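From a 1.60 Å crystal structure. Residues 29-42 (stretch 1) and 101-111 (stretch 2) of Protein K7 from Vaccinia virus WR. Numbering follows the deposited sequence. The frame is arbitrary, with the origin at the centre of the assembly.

Stretch 1 29-42: LIDEYITWRNHVIV
Stretch 2 (101-111) TIGICAKITEH

Both stretches are helical throughout, with phi/psi mostly near -63/-43, and run in nearly the same direction, their axes crossing at -27° and approaching to 7.4 Å. The main departures are R37 (-63/-25), N38 (-81/-52), V40 (-65/-29), I41 (-84/-48) and T109 (-69/-31); the bonds from N38 N to T35 O (3.0 Å) and I41 N to N38 O (3.1 Å) are weak. The register is I30 with I102, I34 with A106 and N38 with E110; CA separations of 7.9, 5.3 and 4.6 Å show the backbones converging toward the C-terminal end.

At the wider end, branched aliphatic chains fill the gap. I30 (m, m) and I102 (m, t) both point toward the opposing helix and meet CD1 to CD1 at 4.1 Å. I34, also m, m, starts sideways, but its end turns inward and fits as a knob among I102, C105, A106 and T109. Its CD1 lies 3.7 Å from C105 CB, 3.5 Å from A106 N and 4.0 Å from A106 CB, where that side chain ends. A106 CB also packs 4.1 Å from Y33 CE2; Y33 is t, with chi2 70°.

Where the helices close in, polar groups take over. T109 adopts p (chi1 68°), which places OG1 2.8 Å from I34 O, to which it donates a hydrogen bond, while its CG2 packs 3.5 Å from I34 CG2. N38 (t, chi2 -96°) suits the return link, its amide ND2 donating to T109 O at 3.0 Å.

R37 curls through m, m, m with chi4 -86°, and its guanidinium offers separate donors. NH1 reaches Y33 OH, a 2.7 Å hydrogen bond within its own helix, and NH2 E110 OE2, a 3.0 Å salt bridge near the guanidinium plane, with an N-H...O angle of 172°. E110 is extended, t, t, with chi3 76°. One water accepts from R37 NE (2.9 Å) and donates to R37 O (2.8 Å) and E110 OE2 (2.9 Å). Beyond, I41 (m, m) rests CG1 loosely against E110 CG at 4.4 Å.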

# COMPACT_ATOMS: atom_id res chain seq x y z
N LEU A 29 2.04 1.10 -9.09
CA LEU A 29 0.92 0.33 -8.60
C LEU A 29 0.85 0.43 -7.05
O LEU A 29 -0.22 0.63 -6.47
CB LEU A 29 1.15 -1.16 -8.98
CG LEU A 29 0.22 -2.14 -8.26
CD1 LEU A 29 -1.27 -1.93 -8.55
CD2 LEU A 29 0.63 -3.65 -8.54
N ILE A 30 1.96 0.23 -6.36
CA ILE A 30 1.88 0.22 -4.90
C ILE A 30 1.55 1.63 -4.40
O ILE A 30 0.72 1.77 -3.49
CB ILE A 30 3.22 -0.25 -4.32
CG1 ILE A 30 3.43 -1.74 -4.70
CG2 ILE A 30 3.25 -0.03 -2.79
CD1 ILE A 30 2.35 -2.67 -4.15
N ASP A 31 2.13 2.66 -5.01
CA ASP A 31 1.84 4.04 -4.61
C ASP A 31 0.33 4.27 -4.76
O ASP A 31 -0.33 4.75 -3.83
CB ASP A 31 2.58 4.98 -5.57
CG ASP A 31 2.47 6.43 -5.19
OD1 ASP A 31 1.96 6.73 -4.07
OD2 ASP A 31 2.91 7.30 -6.01
N GLU A 32 -0.22 3.95 -5.93
CA GLU A 32 -1.65 4.21 -6.17
C GLU A 32 -2.53 3.43 -5.19
O GLU A 32 -3.57 3.93 -4.74
CB GLU A 32 -2.00 3.88 -7.64
CG GLU A 32 -3.41 3.92 -7.99
CD GLU A 32 -3.57 3.47 -9.43
OE1 GLU A 32 -3.05 4.18 -10.35
OE2 GLU A 32 -4.15 2.36 -9.59
N TYR A 33 -2.22 2.14 -5.02
CA TYR A 33 -3.02 1.25 -4.21
C TYR A 33 -3.05 1.80 -2.76
O TYR A 33 -4.13 1.78 -2.10
CB TYR A 33 -2.41 -0.16 -4.27
CG TYR A 33 -2.95 -1.06 -3.19
CD1 TYR A 33 -4.27 -1.51 -3.23
CD2 TYR A 33 -2.16 -1.38 -2.08
CE1 TYR A 33 -4.83 -2.28 -2.15
CE2 TYR A 33 -2.64 -2.16 -1.05
CZ TYR A 33 -3.99 -2.57 -1.04
OH TYR A 33 -4.52 -3.35 -0.02
N ILE A 34 -1.90 2.21 -2.22
CA ILE A 34 -1.89 2.73 -0.84
C ILE A 34 -2.76 4.00 -0.76
O ILE A 34 -3.54 4.18 0.21
CB ILE A 34 -0.43 3.01 -0.38
CG1 ILE A 34 0.34 1.67 -0.27
CG2 ILE A 34 -0.44 3.84 0.93
CD1 ILE A 34 -0.31 0.63 0.66
N THR A 35 -2.71 4.83 -1.79
CA THR A 35 -3.64 5.98 -1.82
C THR A 35 -5.11 5.54 -1.90
O THR A 35 -5.99 6.02 -1.17
CB THR A 35 -3.34 6.87 -3.00
OG1 THR A 35 -2.04 7.45 -2.81
CG2 THR A 35 -4.44 7.95 -3.16
N TRP A 36 -5.39 4.54 -2.73
CA TRP A 36 -6.75 4.07 -2.90
C TRP A 36 -7.36 3.57 -1.57
O TRP A 36 -8.55 3.78 -1.32
CB TRP A 36 -6.75 2.96 -3.97
CG TRP A 36 -8.13 2.41 -4.25
CD1 TRP A 36 -9.08 2.92 -5.14
CD2 TRP A 36 -8.69 1.18 -3.76
NE1 TRP A 36 -10.19 2.11 -5.17
CE2 TRP A 36 -9.98 1.03 -4.35
CE3 TRP A 36 -8.21 0.17 -2.90
CZ2 TRP A 36 -10.79 -0.09 -4.09
CZ3 TRP A 36 -9.03 -0.94 -2.63
CH2 TRP A 36 -10.31 -1.06 -3.23
N ARG A 37 -6.58 2.89 -0.72
CA ARG A 37 -7.16 2.37 0.54
C ARG A 37 -7.62 3.55 1.44
O ARG A 37 -8.47 3.35 2.30
CB ARG A 37 -6.11 1.52 1.31
CG ARG A 37 -5.84 0.18 0.53
CD ARG A 37 -7.08 -0.74 0.50
NE ARG A 37 -7.56 -1.10 1.85
CZ ARG A 37 -7.11 -2.12 2.58
NH1 ARG A 37 -6.11 -2.90 2.16
NH2 ARG A 37 -7.60 -2.33 3.81
N ASN A 38 -7.04 4.73 1.27
CA ASN A 38 -7.54 5.97 1.97
C ASN A 38 -8.74 6.55 1.22
O ASN A 38 -9.80 6.82 1.80
CB ASN A 38 -6.41 7.00 2.02
CG ASN A 38 -6.85 8.30 2.66
OD1 ASN A 38 -7.23 9.25 1.96
ND2 ASN A 38 -6.80 8.35 3.98
N HIS A 39 -8.54 6.75 -0.08
CA HIS A 39 -9.53 7.43 -0.93
C HIS A 39 -10.88 6.74 -0.93
O HIS A 39 -11.93 7.41 -0.92
CB HIS A 39 -8.96 7.48 -2.35
CG HIS A 39 -9.75 8.34 -3.30
ND1 HIS A 39 -10.82 7.85 -4.00
CD2 HIS A 39 -9.52 9.59 -3.76
CE1 HIS A 39 -11.27 8.80 -4.82
NE2 HIS A 39 -10.46 9.84 -4.73
N VAL A 40 -10.89 5.40 -0.96
CA VAL A 40 -12.12 4.63 -1.05
C VAL A 40 -12.96 4.85 0.20
O VAL A 40 -14.19 4.84 0.12
CB VAL A 40 -11.78 3.10 -1.31
CG1 VAL A 40 -11.27 2.46 -0.01
CG2 VAL A 40 -13.00 2.36 -1.87
N ILE A 41 -12.31 5.13 1.34
CA ILE A 41 -13.04 5.42 2.60
C ILE A 41 -13.47 6.91 2.64
O ILE A 41 -14.65 7.23 2.90
CB ILE A 41 -12.17 5.13 3.85
CG1 ILE A 41 -11.73 3.66 3.89
CG2 ILE A 41 -12.94 5.49 5.14
CD1 ILE A 41 -12.84 2.64 3.80
N VAL A 42 -12.53 7.81 2.34
CA VAL A 42 -12.75 9.28 2.36
C VAL A 42 -13.95 9.69 1.48
O VAL A 42 -14.78 10.55 1.88
CB VAL A 42 -11.45 10.04 1.95
CG1 VAL A 42 -11.68 11.56 1.77
CG2 VAL A 42 -10.40 9.81 3.04
N THR A 101 4.80 -5.09 5.16
CA THR A 101 5.03 -3.63 5.20
C THR A 101 4.01 -2.96 4.27
O THR A 101 3.43 -1.93 4.62
CB THR A 101 6.46 -3.27 4.76
OG1 THR A 101 7.39 -3.87 5.66
CG2 THR A 101 6.74 -1.73 4.75
N ILE A 102 3.79 -3.52 3.08
CA ILE A 102 2.72 -3.00 2.23
C ILE A 102 1.36 -3.07 2.94
O ILE A 102 0.56 -2.11 2.86
CB ILE A 102 2.69 -3.76 0.86
CG1 ILE A 102 4.01 -3.48 0.14
CG2 ILE A 102 1.46 -3.35 0.03
CD1 ILE A 102 4.25 -4.44 -1.04
N GLY A 103 1.07 -4.21 3.57
CA GLY A 103 -0.15 -4.38 4.38
C GLY A 103 -0.27 -3.29 5.44
O GLY A 103 -1.39 -2.77 5.66
N ILE A 104 0.82 -3.00 6.15
CA ILE A 104 0.82 -1.98 7.22
C ILE A 104 0.55 -0.61 6.65
O ILE A 104 -0.23 0.15 7.22
CB ILE A 104 2.17 -2.00 8.06
CG1 ILE A 104 2.15 -3.24 8.95
CG2 ILE A 104 2.31 -0.68 8.85
CD1 ILE A 104 1.36 -3.01 10.23
N CYS A 105 1.19 -0.30 5.51
CA CYS A 105 0.94 0.99 4.88
C CYS A 105 -0.54 1.11 4.53
O CYS A 105 -1.13 2.20 4.72
CB CYS A 105 1.80 1.17 3.63
SG CYS A 105 3.52 1.45 4.02
N ALA A 106 -1.14 0.04 4.00
CA ALA A 106 -2.58 0.08 3.64
C ALA A 106 -3.41 0.28 4.91
O ALA A 106 -4.42 1.01 4.89
CB ALA A 106 -3.00 -1.20 2.95
N LYS A 107 -3.07 -0.44 5.98
CA LYS A 107 -3.83 -0.27 7.23
C LYS A 107 -3.75 1.16 7.72
O LYS A 107 -4.75 1.68 8.26
CB LYS A 107 -3.38 -1.27 8.31
CG LYS A 107 -3.83 -2.69 7.97
CD LYS A 107 -5.28 -2.98 8.32
CE LYS A 107 -5.40 -3.76 9.63
NZ LYS A 107 -6.50 -4.78 9.56
N ILE A 108 -2.58 1.78 7.60
CA ILE A 108 -2.40 3.14 8.11
C ILE A 108 -3.27 4.10 7.27
O ILE A 108 -3.99 4.92 7.83
CB ILE A 108 -0.95 3.59 8.02
CG1 ILE A 108 -0.12 2.80 9.06
CG2 ILE A 108 -0.82 5.11 8.23
CD1 ILE A 108 1.36 2.87 8.77
N THR A 109 -3.16 4.05 5.94
CA THR A 109 -3.93 5.03 5.15
C THR A 109 -5.44 4.75 5.21
O THR A 109 -6.24 5.70 5.18
CB THR A 109 -3.44 5.13 3.70
OG1 THR A 109 -3.74 3.90 3.01
CG2 THR A 109 -1.94 5.41 3.70
N GLU A 110 -5.86 3.50 5.35
CA GLU A 110 -7.27 3.17 5.60
C GLU A 110 -7.71 3.76 6.95
O GLU A 110 -8.79 4.38 7.05
CB GLU A 110 -7.45 1.66 5.66
CG GLU A 110 -8.83 1.27 6.09
CD GLU A 110 -9.03 -0.21 6.05
OE1 GLU A 110 -8.53 -0.89 6.97
OE2 GLU A 110 -9.70 -0.68 5.11
N HIS A 111 -6.86 3.60 7.96
CA HIS A 111 -7.20 4.06 9.31
C HIS A 111 -7.41 5.58 9.27
O HIS A 111 -8.37 6.11 9.86
CB HIS A 111 -6.09 3.69 10.31
CG HIS A 111 -6.34 4.20 11.69
ND1 HIS A 111 -7.29 3.64 12.51
CD2 HIS A 111 -5.83 5.26 12.36
CE1 HIS A 111 -7.37 4.34 13.63
NE2 HIS A 111 -6.50 5.33 13.57
O HOH W 1 -9.57 0.76 2.64